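Long-range contacts in PlaB phospholipase (Legionella pneumophila, PDB 6ZTI), which acts as a phospholipase of the alpha/beta hydrolase class, its activity controlled by tetramerization that NAD(H) mediates: residues Asp71-Phe76 / Met110-Lys115; Ile105-Met110 / Gln175-Trp180. One frame throughout, in Å; residues are numbered along the deposited sequence.

Contact 1: Asp71-Phe76 / Met110-Lys115; sequences DIARAF and MDLYFK
Tyr113 and Arg74 meet with their side chains crossing at about a right angle. The hydroxyl end of the tyrosine rests against the turn of helix that carries the arginine. Tyr113 OH lies 3.6 Å from Arg74 CG and makes a similar approach to Arg74 CA. Arg74 CA sits at the edge of the phenol ring, near its plane. The contact is made by CA, CB and CG of Arg74, not by the guanidinium, whose plane is 41° from the ring. The polar end of the arginine turns elsewhere: Arg74 NH2 donates a hydrogen bond to the main-chain O of Asp489, the last residue, of the second subunit. In Tyr113 the CG atom is anti to the carbonyl carbon (chi1 -67°), which starts the ring toward helix 69-89.

Beside this pair, one residue back on each helix, Leu112 turns its CD1 methyl to Ala73. Leu112 CD1 stands 3.9 Å from Ala73 CB, an apolar contact. Both CB atoms point toward the opposing helix. The contact is small, with 155 Å² buried in total, and the axes of the two segments pass 9.9 Å apart at a crossing angle of -53°.

The two segments belong to helices 69-89 and 102-114, with strand 93-99 of the parallel sheet between them in sequence. Trp109 extends the interface, meeting both Tyr113 and Phe76. The second subunit packs on helix 69-89, where Asp71 forms a salt bridge to its Arg461.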
ATOM      1  N   ASP B  71     -10.401 -25.348   0.780  1.00 11.39           N
ATOM      2  CA  ASP B  71     -10.671 -26.028  -0.486  1.00 16.38           C
ATOM      3  C   ASP B  71     -10.052 -27.422  -0.524  1.00 13.69           C
ATOM      4  O   ASP B  71     -10.695 -28.391  -0.946  1.00 13.25           O
ATOM      5  CB  ASP B  71     -10.112 -25.222  -1.666  1.00 21.07           C
ATOM      6  CG  ASP B  71     -10.788 -23.868  -1.880  1.00 28.97           C
ATOM      7  OD1 ASP B  71     -11.874 -23.580  -1.317  1.00 22.76           O
ATOM      8  OD2 ASP B  71     -10.192 -23.080  -2.654  1.00 19.30           O
ATOM      9  N   ILE B  72      -8.781 -27.532  -0.121  1.00 12.43           N
ATOM     10  CA  ILE B  72      -8.076 -28.797  -0.260  1.00  9.96           C
ATOM     11  C   ILE B  72      -8.647 -29.834   0.698  1.00  9.60           C
ATOM     12  O   ILE B  72      -8.747 -31.014   0.358  1.00  9.65           O
ATOM     13  CB  ILE B  72      -6.567 -28.596  -0.032  1.00  9.46           C
ATOM     14  CG1 ILE B  72      -5.977 -27.702  -1.128  1.00 15.57           C
ATOM     15  CG2 ILE B  72      -5.841 -29.930  -0.004  1.00 13.08           C
ATOM     16  CD1 ILE B  72      -4.625 -27.113  -0.765  1.00 17.79           C
ATOM     17  N   ALA B  73      -8.987 -29.423   1.919  1.00  9.86           N
ATOM     18  CA  ALA B  73      -9.582 -30.361   2.870  1.00 11.99           C
ATOM     19  C   ALA B  73     -10.954 -30.824   2.387  1.00 12.20           C
ATOM     20  O   ALA B  73     -11.293 -32.008   2.496  1.00 13.42           O
ATOM     21  CB  ALA B  73      -9.674 -29.715   4.250  1.00 14.42           C
ATOM     22  N   ARG B  74     -11.745 -29.909   1.818  1.00 10.48           N
ATOM     23  CA  ARG B  74     -13.007 -30.309   1.204  1.00 11.68           C
ATOM     24  C   ARG B  74     -12.781 -31.293   0.059  1.00 11.55           C
ATOM     25  O   ARG B  74     -13.563 -32.232  -0.128  1.00 12.03           O
ATOM     26  CB  ARG B  74     -13.745 -29.077   0.679  1.00 22.93           C
ATOM     27  CG  ARG B  74     -14.703 -28.402   1.639  1.00 34.74           C
ATOM     28  CD  ARG B  74     -15.368 -27.190   0.951  1.00 36.04           C
ATOM     29  NE  ARG B  74     -16.423 -27.566   0.004  1.00 34.65           N
ATOM     30  CZ  ARG B  74     -16.909 -26.772  -0.947  1.00 37.03           C
ATOM     31  NH1 ARG B  74     -16.423 -25.546  -1.112  1.00 36.80           N
ATOM     32  NH2 ARG B  74     -17.880 -27.203  -1.746  1.00 30.98           N
ATOM     33  N   ALA B  75     -11.739 -31.063  -0.744  1.00 11.64           N
ATOM     34  CA  ALA B  75     -11.478 -31.924  -1.889  1.00 11.86           C
ATOM     35  C   ALA B  75     -10.903 -33.274  -1.466  1.00 11.29           C
ATOM     36  O   ALA B  75     -11.136 -34.277  -2.145  1.00 15.95           O
ATOM     37  CB  ALA B  75     -10.549 -31.212  -2.871  1.00 11.89           C
ATOM     38  N   PHE B  76     -10.172 -33.328  -0.349  1.00 13.45           N
ATOM     39  CA  PHE B  76      -9.765 -34.614   0.218  1.00 10.18           C
ATOM     40  C   PHE B  76     -10.985 -35.476   0.525  1.00 14.14           C
ATOM     41  O   PHE B  76     -11.047 -36.652   0.139  1.00 11.68           O
ATOM     42  CB  PHE B  76      -8.912 -34.387   1.469  1.00 10.02           C
ATOM     43  CG  PHE B  76      -8.439 -35.654   2.120  1.00 12.33           C
ATOM     44  CD1 PHE B  76      -7.503 -36.454   1.503  1.00 10.35           C
ATOM     45  CD2 PHE B  76      -8.941 -36.048   3.333  1.00 12.22           C
ATOM     46  CE1 PHE B  76      -7.069 -37.621   2.088  1.00 11.49           C
ATOM     47  CE2 PHE B  76      -8.512 -37.217   3.922  1.00 14.95           C
ATOM     48  CZ  PHE B  76      -7.580 -38.006   3.291  1.00 10.25           C
ATOM     49  N   MET B 110     -10.422 -33.233   9.277  1.00  9.02           N
ATOM     50  CA  MET B 110     -11.016 -33.747  10.506  1.00 12.12           C
ATOM     51  C   MET B 110     -11.904 -32.693  11.163  1.00 10.30           C
ATOM     52  O   MET B 110     -13.002 -32.999  11.633  1.00 10.26           O
ATOM     53  CB  MET B 110      -9.919 -34.189  11.484  1.00  9.37           C
ATOM     54  CG  MET B 110      -9.143 -35.416  11.046  1.00 15.85           C
ATOM     55  SD  MET B 110      -7.662 -35.751  12.026  1.00 14.14           S
ATOM     56  CE  MET B 110      -8.438 -36.056  13.620  1.00 21.09           C
ATOM     57  N   ASP B 111     -11.456 -31.438  11.174  1.00 10.12           N
ATOM     58  CA  ASP B 111     -12.211 -30.394  11.858  1.00  9.90           C
ATOM     59  C   ASP B 111     -13.483 -30.063  11.089  1.00 11.94           C
ATOM     60  O   ASP B 111     -14.537 -29.837  11.691  1.00 11.07           O
ATOM     61  CB  ASP B 111     -11.322 -29.155  12.037  1.00  9.67           C
ATOM     62  CG  ASP B 111     -11.826 -28.203  13.114  1.00 17.69           C
ATOM     63  OD1 ASP B 111     -11.826 -28.579  14.300  1.00 10.85           O
ATOM     64  OD2 ASP B 111     -12.190 -27.058  12.773  1.00 13.59           O
ATOM     65  N   LEU B 112     -13.415 -30.059   9.758  1.00 10.24           N
ATOM     66  CA  LEU B 112     -14.586 -29.686   8.966  1.00 16.96           C
ATOM     67  C   LEU B 112     -15.680 -30.746   9.047  1.00 11.44           C
ATOM     68  O   LEU B 112     -16.868 -30.416   9.054  1.00 12.23           O
ATOM     69  CB  LEU B 112     -14.186 -29.456   7.507  1.00 15.73           C
ATOM     70  CG  LEU B 112     -13.502 -28.130   7.162  1.00 17.24           C
ATOM     71  CD1 LEU B 112     -12.966 -28.195   5.756  1.00 21.68           C
ATOM     72  CD2 LEU B 112     -14.454 -26.931   7.309  1.00 17.34           C
ATOM     73  N   TYR B 113     -15.302 -32.026   9.108  1.00 11.87           N
ATOM     74  CA  TYR B 113     -16.255 -33.123   8.954  1.00 14.34           C
ATOM     75  C   TYR B 113     -16.492 -33.946  10.213  1.00 13.87           C
ATOM     76  O   TYR B 113     -17.504 -34.643  10.273  1.00 15.09           O
ATOM     77  CB  TYR B 113     -15.798 -34.069   7.828  1.00 13.29           C
ATOM     78  CG  TYR B 113     -15.845 -33.416   6.469  1.00 19.56           C
ATOM     79  CD1 TYR B 113     -17.029 -33.377   5.742  1.00 15.06           C
ATOM     80  CD2 TYR B 113     -14.718 -32.815   5.924  1.00 14.94           C
ATOM     81  CE1 TYR B 113     -17.085 -32.762   4.497  1.00 16.60           C
ATOM     82  CE2 TYR B 113     -14.763 -32.200   4.688  1.00 19.43           C
ATOM     83  CZ  TYR B 113     -15.952 -32.177   3.977  1.00 16.28           C
ATOM     84  OH  TYR B 113     -16.000 -31.552   2.749  1.00 17.23           O
ATOM     85  N   PHE B 114     -15.621 -33.871  11.232  1.00 15.30           N
ATOM     86  CA  PHE B 114     -15.766 -34.807  12.345  1.00 18.30           C
ATOM     87  C   PHE B 114     -15.463 -34.210  13.713  1.00 17.95           C
ATOM     88  O   PHE B 114     -15.334 -34.966  14.686  1.00 20.80           O
ATOM     89  CB  PHE B 114     -14.876 -36.025  12.107  1.00 19.07           C
ATOM     90  CG  PHE B 114     -15.327 -36.871  10.952  1.00 18.97           C
ATOM     91  CD1 PHE B 114     -16.390 -37.727  11.098  1.00 15.98           C
ATOM     92  CD2 PHE B 114     -14.710 -36.786   9.718  1.00 12.08           C
ATOM     93  CE1 PHE B 114     -16.828 -38.496  10.038  1.00 25.63           C
ATOM     94  CE2 PHE B 114     -15.144 -37.542   8.665  1.00 19.45           C
ATOM     95  CZ  PHE B 114     -16.206 -38.403   8.826  1.00 20.09           C
ATOM     96  N   LYS B 115     -15.419 -32.881  13.830  1.00 17.33           N
ATOM     97  CA  LYS B 115     -14.901 -32.250  15.037  1.00 16.26           C
ATOM     98  C   LYS B 115     -15.560 -32.811  16.289  1.00 26.22           C
ATOM     99  O   LYS B 115     -14.892 -33.339  17.185  1.00 33.85           O
ATOM    100  CB  LYS B 115     -15.107 -30.739  14.975  1.00 24.21           C
ATOM    101  CG  LYS B 115     -14.670 -30.035  16.259  1.00 33.61           C
ATOM    102  CD  LYS B 115     -14.648 -28.513  16.112  1.00 32.26           C
ATOM    103  CE  LYS B 115     -14.560 -27.811  17.476  1.00 22.21           C
ATOM    104  NZ  LYS B 115     -13.388 -28.244  18.267  1.00 20.66           N
TER

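Contact 2: Ile105-Met110 / Gln175-Trp180; sequences IVRKWM and QLNESW
Arg107 and Trp180 come together through a bend in the arginine chain. CG of Arg107 is anti to the carbonyl carbon (chi1 -68°), and the chain then turns at chi3 (-63°). Its CD lies over one face of the indole, while CG sits just past the rim at CZ2 and CB past the edge between CZ2 and NE1. Arg107 CD is 3.8 Å from the centroid of the six-membered ring of Trp180, a CH-pi contact. The guanidinium follows over the five-membered ring, with Arg107 CZ 4.6 Å from that centroid. This is a cation-pi contact, but the two planes are 81° apart, so the guanidinium stands on the ring and NH1 is the nitrogen nearest to it.

Asn177 fixes the guanidinium. Its single OD1 accepts from two nitrogens, Arg107 NH2 at 2.8 Å and Arg107 NH1 at 3.0 Å. NH2 lies in the carbonyl plane, on a lone pair, while NH1 is tilted from it. Asn133 adds to the hold: its OD1 takes Arg107 NE and its O takes Asn177 ND2. Leu176 CD2 rests over one guanidinium face.

The indole edge is used too. Trp180 NE1 makes a weak hydrogen bond to Arg107 O at 3.4 Å. Met110 SD lies at the edge of the six-membered ring, 5.0 Å from its centroid, and Met110 CE touches Trp180 CH2 at 3.5 Å. A water accepts from Lys108 NZ and donates to Gln175 OE1.

Met110 and Arg107 also touch Leu126 of strand 123-129. The arrangement is a buried helix-helix contact with a cation-pi pair and a Met-aromatic contact. It joins helices 102-114 and 171-180 beside the parallel sheet of the alpha/beta hydrolase fold.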
ATOM      1  N   ILE B 105      -3.523 -30.112   6.667  1.00 11.88           N
ATOM      2  CA  ILE B 105      -4.659 -30.267   5.756  1.00 11.74           C
ATOM      3  C   ILE B 105      -5.589 -31.366   6.253  1.00 10.03           C
ATOM      4  O   ILE B 105      -6.812 -31.187   6.322  1.00  9.30           O
ATOM      5  CB  ILE B 105      -4.156 -30.546   4.327  1.00 10.43           C
ATOM      6  CG1 ILE B 105      -3.737 -29.241   3.661  1.00  9.44           C
ATOM      7  CG2 ILE B 105      -5.222 -31.235   3.477  1.00 17.33           C
ATOM      8  CD1 ILE B 105      -2.790 -29.408   2.473  1.00 20.11           C
ATOM      9  N   VAL B 106      -5.021 -32.515   6.627  1.00  8.37           N
ATOM     10  CA  VAL B 106      -5.837 -33.589   7.180  1.00 13.89           C
ATOM     11  C   VAL B 106      -6.468 -33.166   8.502  1.00 11.55           C
ATOM     12  O   VAL B 106      -7.590 -33.582   8.816  1.00 12.36           O
ATOM     13  CB  VAL B 106      -4.996 -34.868   7.325  1.00 13.27           C
ATOM     14  CG1 VAL B 106      -5.772 -35.951   8.073  1.00 18.45           C
ATOM     15  CG2 VAL B 106      -4.588 -35.370   5.943  1.00 11.83           C
ATOM     16  N   ARG B 107      -5.781 -32.326   9.286  1.00 11.43           N
ATOM     17  CA  ARG B 107      -6.366 -31.849  10.535  1.00  7.78           C
ATOM     18  C   ARG B 107      -7.531 -30.896  10.284  1.00  8.01           C
ATOM     19  O   ARG B 107      -8.479 -30.863  11.068  1.00 15.13           O
ATOM     20  CB  ARG B 107      -5.312 -31.164  11.396  1.00  8.12           C
ATOM     21  CG  ARG B 107      -4.230 -32.114  11.955  1.00  7.83           C
ATOM     22  CD  ARG B 107      -3.566 -31.519  13.153  1.00 14.59           C
ATOM     23  NE  ARG B 107      -2.855 -30.279  12.858  1.00 13.67           N
ATOM     24  CZ  ARG B 107      -3.137 -29.083  13.369  1.00  8.31           C
ATOM     25  NH1 ARG B 107      -4.150 -28.899  14.217  1.00 12.94           N
ATOM     26  NH2 ARG B 107      -2.386 -28.049  13.018  1.00  9.52           N
ATOM     27  N   LYS B 108      -7.451 -30.082   9.229  1.00  7.94           N
ATOM     28  CA  LYS B 108      -8.577 -29.244   8.837  1.00  8.32           C
ATOM     29  C   LYS B 108      -9.742 -30.091   8.334  1.00  9.13           C
ATOM     30  O   LYS B 108     -10.909 -29.796   8.626  1.00  9.07           O
ATOM     31  CB  LYS B 108      -8.116 -28.259   7.762  1.00  8.59           C
ATOM     32  CG  LYS B 108      -9.198 -27.359   7.222  1.00  8.87           C
ATOM     33  CD  LYS B 108      -9.763 -26.404   8.254  1.00  9.29           C
ATOM     34  CE  LYS B 108     -10.796 -25.464   7.614  1.00 13.42           C
ATOM     35  NZ  LYS B 108     -11.497 -24.638   8.601  1.00 21.88           N
ATOM     36  N   TRP B 109      -9.446 -31.141   7.566  1.00  8.79           N
ATOM     37  CA  TRP B 109     -10.487 -32.063   7.128  1.00 11.73           C
ATOM     38  C   TRP B 109     -11.194 -32.707   8.316  1.00 11.98           C
ATOM     39  O   TRP B 109     -12.431 -32.737   8.373  1.00 12.29           O
ATOM     40  CB  TRP B 109      -9.878 -33.129   6.219  1.00  8.68           C
ATOM     41  CG  TRP B 109     -10.808 -34.278   5.975  1.00  9.18           C
ATOM     42  CD1 TRP B 109     -11.874 -34.307   5.126  1.00 10.47           C
ATOM     43  CD2 TRP B 109     -10.759 -35.563   6.602  1.00 11.86           C
ATOM     44  NE1 TRP B 109     -12.496 -35.532   5.189  1.00 13.16           N
ATOM     45  CE2 TRP B 109     -11.831 -36.322   6.087  1.00 11.65           C
ATOM     46  CE3 TRP B 109      -9.922 -36.143   7.551  1.00 14.12           C
ATOM     47  CZ2 TRP B 109     -12.080 -37.628   6.490  1.00 14.05           C
ATOM     48  CZ3 TRP B 109     -10.166 -37.444   7.946  1.00 18.10           C
ATOM     49  CH2 TRP B 109     -11.233 -38.173   7.417  1.00 18.89           C
ATOM     50  N   MET B 110     -10.422 -33.233   9.277  1.00  9.02           N
ATOM     51  CA  MET B 110     -11.016 -33.747  10.506  1.00 12.12           C
ATOM     52  C   MET B 110     -11.904 -32.693  11.163  1.00 10.30           C
ATOM     53  O   MET B 110     -13.002 -32.999  11.633  1.00 10.26           O
ATOM     54  CB  MET B 110      -9.919 -34.189  11.484  1.00  9.37           C
ATOM     55  CG  MET B 110      -9.143 -35.416  11.046  1.00 15.85           C
ATOM     56  SD  MET B 110      -7.662 -35.751  12.026  1.00 14.14           S
ATOM     57  CE  MET B 110      -8.438 -36.056  13.620  1.00 21.09           C
ATOM     58  N   GLN B 175      -6.942 -20.386  14.415  1.00 11.40           N
ATOM     59  CA  GLN B 175      -8.297 -20.915  14.535  1.00  9.81           C
ATOM     60  C   GLN B 175      -8.293 -22.436  14.562  1.00 11.76           C
ATOM     61  O   GLN B 175      -8.953 -23.057  15.406  1.00 14.42           O
ATOM     62  CB  GLN B 175      -9.155 -20.398  13.377  1.00 15.34           C
ATOM     63  CG  GLN B 175     -10.566 -20.992  13.294  1.00 14.75           C
ATOM     64  CD  GLN B 175     -11.379 -20.391  12.168  1.00 23.59           C
ATOM     65  OE1 GLN B 175     -11.212 -20.754  10.999  1.00 29.67           O
ATOM     66  NE2 GLN B 175     -12.265 -19.465  12.511  1.00 25.93           N
ATOM     67  N   LEU B 176      -7.569 -23.065  13.635  1.00 10.69           N
ATOM     68  CA  LEU B 176      -7.552 -24.523  13.620  1.00  8.44           C
ATOM     69  C   LEU B 176      -6.929 -25.077  14.898  1.00  7.51           C
ATOM     70  O   LEU B 176      -7.471 -25.997  15.520  1.00 11.84           O
ATOM     71  CB  LEU B 176      -6.807 -25.025  12.384  1.00 12.42           C
ATOM     72  CG  LEU B 176      -6.759 -26.546  12.225  1.00  9.73           C
ATOM     73  CD1 LEU B 176      -8.157 -27.154  12.088  1.00 13.68           C
ATOM     74  CD2 LEU B 176      -5.894 -26.931  11.033  1.00 13.73           C
ATOM     75  N   ASN B 177      -5.813 -24.500  15.335  1.00 10.11           N
ATOM     76  CA  ASN B 177      -5.121 -25.062  16.480  1.00 11.27           C
ATOM     77  C   ASN B 177      -5.840 -24.756  17.782  1.00 10.97           C
ATOM     78  O   ASN B 177      -5.754 -25.544  18.731  1.00  7.28           O
ATOM     79  CB  ASN B 177      -3.697 -24.543  16.493  1.00  6.50           C
ATOM     80  CG  ASN B 177      -2.891 -25.114  15.366  1.00  8.01           C
ATOM     81  OD1 ASN B 177      -3.300 -26.093  14.722  1.00 11.90           O
ATOM     82  ND2 ASN B 177      -1.753 -24.514  15.102  1.00  7.81           N
ATOM     83  N   GLU B 178      -6.574 -23.644  17.847  1.00 11.83           N
ATOM     84  CA  GLU B 178      -7.406 -23.419  19.019  1.00 11.78           C
ATOM     85  C   GLU B 178      -8.545 -24.425  19.057  1.00 10.74           C
ATOM     86  O   GLU B 178      -8.873 -24.963  20.120  1.00 11.07           O
ATOM     87  CB  GLU B 178      -7.929 -21.990  19.025  1.00  9.35           C
ATOM     88  CG  GLU B 178      -8.895 -21.731  20.161  1.00 20.48           C
ATOM     89  CD  GLU B 178      -9.212 -20.261  20.364  1.00 25.80           C
ATOM     90  OE1 GLU B 178      -9.116 -19.484  19.389  1.00 27.21           O
ATOM     91  OE2 GLU B 178      -9.554 -19.889  21.506  1.00 30.15           O
ATOM     92  N   SER B 179      -9.152 -24.708  17.905  1.00 14.66           N
ATOM     93  CA  SER B 179     -10.121 -25.797  17.844  1.00 15.91           C
ATOM     94  C   SER B 179      -9.518 -27.089  18.381  1.00 16.09           C
ATOM     95  O   SER B 179     -10.161 -27.811  19.152  1.00 15.66           O
ATOM     96  CB  SER B 179     -10.602 -25.995  16.406  1.00 13.35           C
ATOM     97  OG  SER B 179     -11.696 -26.899  16.348  1.00 15.04           O
ATOM     98  N   TRP B 180      -8.273 -27.390  18.001  1.00 13.59           N
ATOM     99  CA  TRP B 180      -7.700 -28.689  18.331  1.00 10.50           C
ATOM    100  C   TRP B 180      -7.387 -28.822  19.808  1.00 13.68           C
ATOM    101  O   TRP B 180      -7.131 -29.941  20.267  1.00 12.12           O
ATOM    102  CB  TRP B 180      -6.456 -28.954  17.477  1.00 10.30           C
ATOM    103  CG  TRP B 180      -6.797 -29.775  16.271  1.00  9.50           C
ATOM    104  CD1 TRP B 180      -7.472 -29.356  15.163  1.00 10.45           C
ATOM    105  CD2 TRP B 180      -6.511 -31.169  16.063  1.00 11.24           C
ATOM    106  NE1 TRP B 180      -7.614 -30.392  14.278  1.00 12.12           N
ATOM    107  CE2 TRP B 180      -7.044 -31.520  14.809  1.00 11.25           C
ATOM    108  CE3 TRP B 180      -5.862 -32.151  16.817  1.00 12.26           C
ATOM    109  CZ2 TRP B 180      -6.939 -32.806  14.286  1.00 12.95           C
ATOM    110  CZ3 TRP B 180      -5.753 -33.437  16.291  1.00 10.93           C
ATOM    111  CH2 TRP B 180      -6.290 -33.751  15.044  1.00 11.49           C
TER
HETATM  112  O   HOH W   1      -9.823 -23.547  10.613  1.00 20.95           O

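Contacts 1 and 2 share helix 102-114, which meets helix 69-89 in contact 1 and helix 171-180 in contact 2. Their centres are 9 Å apart, and Met110 belongs to both segments on that helix. Asp111 OD1 lies 2.7 Å from Ser179 OG, a probable hydrogen bond between the two. Lys115 NZ also comes within 2.9 Å of Ser179 OG. Trp109 lies on the 105-110 segment but faces helix 69-89, so one helix serves both contacts from different sides. Contact 2 is buried within one chain, whereas contact 1 lies beside the second subunit. Both are away from the thio-NAD pockets, so neither takes part directly in binding the dinucleotide.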